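Local coordinates for uncharacterized conserved protein YndB, AHSA1/START domain (Micromonospora chersina, PDB 6V04) that is of unknown function but takes part in dynemicin biosynthesis as a START/Bet v1-like protein, perhaps handling a biosynthetic intermediate in a cyclase/aromatase-like manner, at residues A[112-116]-A[117-121]; A[168-171]-A[172-176]. All coordinates share one frame; numbering follows the deposited sequence.

Contact 1: residues A[112-116]-A[117-121]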
ATOM      1  N   PRO A 112      -6.049  15.068  -3.463  1.00 28.09           N
ATOM      2  CA  PRO A 112      -6.870  15.635  -4.539  1.00 34.65           C
ATOM      3  C   PRO A 112      -7.036  14.654  -5.689  1.00 34.14           C
ATOM      4  O   PRO A 112      -6.066  14.043  -6.148  1.00 32.38           O
ATOM      5  CB  PRO A 112      -6.082  16.881  -4.964  1.00 35.56           C
ATOM      6  CG  PRO A 112      -5.227  17.218  -3.795  1.00 34.99           C
ATOM      7  CD  PRO A 112      -4.870  15.896  -3.159  1.00 27.59           C
ATOM      8  N   GLY A 113      -8.280  14.473  -6.119  1.00 32.13           N
ATOM      9  CA  GLY A 113      -8.593  13.603  -7.233  1.00 33.60           C
ATOM     10  C   GLY A 113      -8.613  12.128  -6.906  1.00 38.72           C
ATOM     11  O   GLY A 113      -8.656  11.306  -7.827  1.00 39.96           O
ATOM     12  N   ARG A 114      -8.594  11.768  -5.632  1.00 32.37           N
ATOM     13  CA  ARG A 114      -8.604  10.367  -5.242  1.00 32.72           C
ATOM     14  C   ARG A 114      -9.797   9.650  -5.869  1.00 39.80           C
ATOM     15  O   ARG A 114     -10.939  10.092  -5.689  1.00 43.18           O
ATOM     16  CB  ARG A 114      -8.686  10.260  -3.724  1.00 33.14           C
ATOM     17  CG  ARG A 114      -8.864   8.854  -3.191  1.00 35.73           C
ATOM     18  CD  ARG A 114      -8.750   8.887  -1.688  1.00 36.23           C
ATOM     19  NE  ARG A 114      -7.354   8.932  -1.279  1.00 33.17           N
ATOM     20  CZ  ARG A 114      -6.905   9.445  -0.138  1.00 29.03           C
ATOM     21  NH1 ARG A 114      -5.606   9.383   0.126  1.00 31.11           N
ATOM     22  NH2 ARG A 114      -7.730  10.022   0.729  1.00 29.90           N
ATOM     23  N   PRO A 115      -9.587   8.539  -6.578  1.00 38.42           N
ATOM     24  CA  PRO A 115     -10.734   7.791  -7.108  1.00 48.66           C
ATOM     25  C   PRO A 115     -11.684   7.375  -5.994  1.00 41.15           C
ATOM     26  O   PRO A 115     -11.263   6.931  -4.925  1.00 40.40           O
ATOM     27  CB  PRO A 115     -10.088   6.574  -7.779  1.00 44.77           C
ATOM     28  CG  PRO A 115      -8.696   6.998  -8.085  1.00 47.24           C
ATOM     29  CD  PRO A 115      -8.305   7.929  -6.977  1.00 45.75           C
ATOM     30  N   GLY A 116     -12.984   7.526  -6.253  1.00 51.77           N
ATOM     31  CA  GLY A 116     -13.963   7.048  -5.295  1.00 48.45           C
ATOM     32  C   GLY A 116     -13.788   5.579  -4.982  1.00 37.66           C
ATOM     33  O   GLY A 116     -14.070   5.136  -3.864  1.00 43.62           O
ATOM     34  N   SER A 117     -13.280   4.808  -5.950  1.00 47.68           N
ATOM     35  CA  SER A 117     -13.063   3.381  -5.749  1.00 53.36           C
ATOM     36  C   SER A 117     -12.018   3.095  -4.678  1.00 52.02           C
ATOM     37  O   SER A 117     -11.980   1.977  -4.156  1.00 55.50           O
ATOM     38  CB  SER A 117     -12.639   2.730  -7.067  1.00 58.44           C
ATOM     39  OG  SER A 117     -11.406   3.260  -7.525  1.00 58.13           O
ATOM     40  N   GLU A 118     -11.169   4.072  -4.345  1.00 40.79           N
ATOM     41  CA  GLU A 118     -10.134   3.898  -3.337  1.00 43.68           C
ATOM     42  C   GLU A 118     -10.600   4.237  -1.932  1.00 37.36           C
ATOM     43  O   GLU A 118      -9.989   3.773  -0.963  1.00 38.35           O
ATOM     44  CB  GLU A 118      -8.927   4.790  -3.653  1.00 48.52           C
ATOM     45  CG  GLU A 118      -7.777   4.096  -4.345  1.00 79.81           C
ATOM     46  CD  GLU A 118      -6.586   5.021  -4.530  1.00 92.11           C
ATOM     47  OE1 GLU A 118      -6.027   5.482  -3.511  1.00 91.61           O
ATOM     48  OE2 GLU A 118      -6.220   5.301  -5.692  1.00 94.87           O
ATOM     49  N   VAL A 119     -11.658   5.040  -1.801  1.00 35.55           N
ATOM     50  CA  VAL A 119     -11.984   5.643  -0.510  1.00 33.58           C
ATOM     51  C   VAL A 119     -12.365   4.572   0.503  1.00 32.75           C
ATOM     52  O   VAL A 119     -11.927   4.605   1.657  1.00 34.36           O
ATOM     53  CB  VAL A 119     -13.104   6.685  -0.677  1.00 35.85           C
ATOM     54  CG1 VAL A 119     -13.600   7.159   0.681  1.00 39.19           C
ATOM     55  CG2 VAL A 119     -12.603   7.858  -1.497  1.00 42.77           C
ATOM     56  N   ALA A 120     -13.203   3.617   0.095  1.00 36.24           N
ATOM     57  CA  ALA A 120     -13.677   2.609   1.037  1.00 37.04           C
ATOM     58  C   ALA A 120     -12.525   1.770   1.572  1.00 35.50           C
ATOM     59  O   ALA A 120     -12.445   1.494   2.778  1.00 36.67           O
ATOM     60  CB  ALA A 120     -14.717   1.717   0.365  1.00 45.35           C
ATOM     61  N   GLN A 121     -11.624   1.341   0.688  1.00 36.86           N
ATOM     62  CA  GLN A 121     -10.463   0.576   1.132  1.00 34.82           C
ATOM     63  C   GLN A 121      -9.620   1.373   2.119  1.00 30.59           C
ATOM     64  O   GLN A 121      -9.096   0.821   3.097  1.00 31.36           O
ATOM     65  CB  GLN A 121      -9.608   0.173  -0.071  1.00 39.22           C
ATOM     66  CG  GLN A 121     -10.135  -0.995  -0.882  1.00 71.35           C
ATOM     67  CD  GLN A 121      -9.374  -1.173  -2.185  1.00 87.01           C
ATOM     68  OE1 GLN A 121      -8.361  -1.873  -2.235  1.00 89.15           O
ATOM     69  NE2 GLN A 121      -9.855  -0.531  -3.244  1.00 89.89           N
TER
HETATM   70  O   HOH W   1      -4.579   7.778  -2.263  1.00 38.70           O
HETATM   71  O   HOH W   2     -14.710   3.148  -2.489  1.00 45.45           O

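Contact 2: residues A[168-171]-A[172-176]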
ATOM      1  N   GLU A 168       0.502  -3.324 -27.375  1.00 34.56           N
ATOM      2  CA  GLU A 168       1.815  -2.888 -27.817  1.00 31.86           C
ATOM      3  C   GLU A 168       2.585  -2.091 -26.765  1.00 33.32           C
ATOM      4  O   GLU A 168       3.726  -1.703 -27.037  1.00 38.68           O
ATOM      5  CB  GLU A 168       1.686  -2.067 -29.108  1.00 37.00           C
ATOM      6  CG  GLU A 168       1.090  -0.669 -28.965  1.00 37.67           C
ATOM      7  CD  GLU A 168      -0.417  -0.624 -29.145  1.00 40.83           C
ATOM      8  OE1 GLU A 168      -1.081  -1.684 -29.068  1.00 34.55           O
ATOM      9  OE2 GLU A 168      -0.939   0.489 -29.384  1.00 41.40           O
ATOM     10  N   THR A 169       2.012  -1.835 -25.578  1.00 28.52           N
ATOM     11  CA  THR A 169       2.752  -1.167 -24.506  1.00 28.87           C
ATOM     12  C   THR A 169       2.931  -1.987 -23.234  1.00 28.66           C
ATOM     13  O   THR A 169       3.753  -1.602 -22.395  1.00 28.69           O
ATOM     14  CB  THR A 169       2.085   0.164 -24.106  1.00 29.04           C
ATOM     15  OG1 THR A 169       0.752  -0.076 -23.637  1.00 30.07           O
ATOM     16  CG2 THR A 169       2.048   1.131 -25.282  1.00 32.98           C
ATOM     17  N   VAL A 170       2.190  -3.085 -23.037  1.00 27.80           N
ATOM     18  CA  VAL A 170       2.284  -3.778 -21.752  1.00 27.48           C
ATOM     19  C   VAL A 170       3.696  -4.294 -21.497  1.00 28.84           C
ATOM     20  O   VAL A 170       4.152  -4.300 -20.348  1.00 28.21           O
ATOM     21  CB  VAL A 170       1.244  -4.914 -21.659  1.00 26.14           C
ATOM     22  CG1 VAL A 170      -0.149  -4.336 -21.426  1.00 27.60           C
ATOM     23  CG2 VAL A 170       1.288  -5.813 -22.891  1.00 32.48           C
ATOM     24  N   VAL A 171       4.419  -4.713 -22.542  1.00 31.15           N
ATOM     25  CA  VAL A 171       5.771  -5.226 -22.310  1.00 32.39           C
ATOM     26  C   VAL A 171       6.731  -4.099 -21.944  1.00 36.84           C
ATOM     27  O   VAL A 171       7.817  -4.359 -21.410  1.00 36.47           O
ATOM     28  CB  VAL A 171       6.277  -6.006 -23.535  1.00 44.72           C
ATOM     29  CG1 VAL A 171       7.693  -6.510 -23.290  1.00 54.04           C
ATOM     30  CG2 VAL A 171       5.345  -7.180 -23.845  1.00 45.40           C
ATOM     31  N   ASP A 172       6.345  -2.847 -22.201  1.00 31.29           N
ATOM     32  CA  ASP A 172       7.171  -1.706 -21.817  1.00 32.52           C
ATOM     33  C   ASP A 172       7.355  -1.606 -20.307  1.00 33.02           C
ATOM     34  O   ASP A 172       8.369  -1.070 -19.846  1.00 33.91           O
ATOM     35  CB  ASP A 172       6.548  -0.394 -22.313  1.00 32.43           C
ATOM     36  CG  ASP A 172       6.548  -0.252 -23.840  1.00 40.04           C
ATOM     37  OD1 ASP A 172       7.283  -0.982 -24.540  1.00 40.14           O
ATOM     38  OD2 ASP A 172       5.814   0.631 -24.351  1.00 38.78           O
ATOM     39  N   TRP A 173       6.386  -2.071 -19.517  1.00 26.35           N
ATOM     40  CA  TRP A 173       6.436  -1.847 -18.075  1.00 27.33           C
ATOM     41  C   TRP A 173       6.135  -3.077 -17.219  1.00 27.37           C
ATOM     42  O   TRP A 173       6.493  -3.076 -16.029  1.00 28.67           O
ATOM     43  CB  TRP A 173       5.480  -0.702 -17.684  1.00 28.01           C
ATOM     44  CG  TRP A 173       4.023  -1.018 -17.818  1.00 25.12           C
ATOM     45  CD1 TRP A 173       3.281  -1.040 -18.973  1.00 28.63           C
ATOM     46  CD2 TRP A 173       3.129  -1.364 -16.763  1.00 22.79           C
ATOM     47  NE1 TRP A 173       1.984  -1.385 -18.694  1.00 25.63           N
ATOM     48  CE2 TRP A 173       1.864  -1.594 -17.344  1.00 24.05           C
ATOM     49  CE3 TRP A 173       3.273  -1.506 -15.372  1.00 25.33           C
ATOM     50  CZ2 TRP A 173       0.753  -1.952 -16.586  1.00 24.51           C
ATOM     51  CZ3 TRP A 173       2.173  -1.855 -14.629  1.00 23.95           C
ATOM     52  CH2 TRP A 173       0.925  -2.073 -15.236  1.00 26.94           C
ATOM     53  N   LEU A 174       5.506  -4.129 -17.771  1.00 25.22           N
ATOM     54  CA  LEU A 174       5.231  -5.323 -16.981  1.00 25.43           C
ATOM     55  C   LEU A 174       6.346  -6.344 -17.157  1.00 26.04           C
ATOM     56  O   LEU A 174       6.920  -6.458 -18.241  1.00 26.79           O
ATOM     57  CB  LEU A 174       3.911  -5.961 -17.401  1.00 25.10           C
ATOM     58  CG  LEU A 174       2.663  -5.214 -16.926  1.00 24.43           C
ATOM     59  CD1 LEU A 174       1.432  -5.681 -17.676  1.00 29.73           C
ATOM     60  CD2 LEU A 174       2.469  -5.414 -15.437  1.00 25.84           C
ATOM     61  N   PRO A 175       6.646  -7.115 -16.113  1.00 24.60           N
ATOM     62  CA  PRO A 175       7.709  -8.142 -16.191  1.00 25.23           C
ATOM     63  C   PRO A 175       7.200  -9.438 -16.802  1.00 29.27           C
ATOM     64  O   PRO A 175       7.137 -10.486 -16.159  1.00 29.35           O
ATOM     65  CB  PRO A 175       8.101  -8.307 -14.720  1.00 28.88           C
ATOM     66  CG  PRO A 175       6.808  -8.136 -14.010  1.00 26.57           C
ATOM     67  CD  PRO A 175       6.070  -7.047 -14.758  1.00 22.53           C
ATOM     68  N   ILE A 176       6.827  -9.378 -18.080  1.00 26.69           N
ATOM     69  CA  ILE A 176       6.173 -10.491 -18.752  1.00 28.54           C
ATOM     70  C   ILE A 176       6.908 -10.822 -20.046  1.00 32.95           C
ATOM     71  O   ILE A 176       7.650 -10.007 -20.599  1.00 34.89           O
ATOM     72  CB  ILE A 176       4.684 -10.184 -19.035  1.00 27.45           C
ATOM     73  CG1 ILE A 176       4.551  -8.939 -19.914  1.00 33.71           C
ATOM     74  CG2 ILE A 176       3.944  -9.990 -17.727  1.00 26.93           C
ATOM     75  CD1 ILE A 176       3.114  -8.636 -20.353  1.00 33.38           C
TER
HETATM   76  O   HOH W   3       9.249  -5.660 -19.518  1.00 45.70           O

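Contact 1: residues A[112-116]-A[117-121]
Glu118 lies alongside the ring of Pro115 and crosses the side chain of Arg114 at about a right angle, where the loop after strand 103-110 turns into helix 116-139, the long helix of the START/Bet v1-like (helix-grip) fold. Glu118 CB sits 3.4 Å from Pro115 O and 4.1 Å from Arg114 CG. A first torsion off the staggered positions (chi1 -99°), followed by an extended CB-CG step, lays the chain beside the proline ring, pointing the same way and bringing Glu118 CD near Pro115 CD. At the tip the two oxygens part company: Glu118 OE2 rests 3.6 Å from Pro115 CD, whereas Glu118 OE1 accepts a hydrogen bond from a water at 3.0 Å. That water, in the guanidinium plane at its edge, accepts from Arg114 NH1. The carboxylate is turned 52° from that plane, and Arg114 NE stays 4.3 Å from Glu118 OE1, too far for a salt bridge. Arg114 instead pairs through NH1 with Asp109 and gives NH2 to Asp12 O, while Arg114 CD packs 4.0 Å from Val119 CG2. Two i-to-i+3 bonds close the first turn, Glu118 N to Pro115 O and Val119 N to Gly116 O. Ala120 N donates to a second water at 3.0 Å.

Contact 2: residues A[168-171]-A[172-176]
The indole of Trp173 meets Thr169 O at its edge, near the ring plane, with Trp173 CD1 3.5 Å from that oxygen, while Leu174 CG sits over the centre of one face, 3.6 Å above the plane. With CG between the backbone N and carbonyl carbon (chi1 69°), the ring folds back along the preceding turn, and NE1 donates to Pro164 O. The carboxylate of Asp172 lies across Thr169: Asp172 OD2 is 3.8 Å from Thr169 CB and accepts from Trp162 NE1, while Asp172 N donates to Thr169 O. With an alanine in place of Asp172, Trp162 NE1 would probably lose its acceptor and a gap would open beside Thr169 CB. These residues form and flank the short, weakly bonded helix 170-173, which precedes strand 176-178 in a region whose sheet and long helix 252-277 fit a helix-grip fold. Val170 O takes two bonds: Trp173 N comes from above the carbonyl plane, and Leu174 N approaches Val170 O at 2.9 Å nearly along the C=O axis. Val170 CB also meets Leu174 CD1 at 4.1 Å. Beyond the inverse gamma turn centred on Pro175, Ile176 CD1 reaches back to within 4.2 Å of Val170 CG2. A water donates to both Val171 O and Leu174 O.

The two contacts lie in different halves of the chain, whose seven-stranded antiparallel sheets share the same strand order; their centres are 26 Å apart and their nearest atoms about 14 Å, without touching. Contact 1 is partly buried, at the start of a long helix that faces strands 151-157 and 223-230 of the other sheet. A larger share of contact 2 is buried (five of eight touching residues, against two of seven), although it lies farther from the chain centre, beside helix 252-277 and strands 183-187 and 196-205. Residues 112-121 combine helix-start backbone bonds and proline packing with a water-bridged Arg114–Glu118 pair, whereas residues 168-176 join aliphatic and aromatic packing to polar groups held by Trp162, His163 and Pro164.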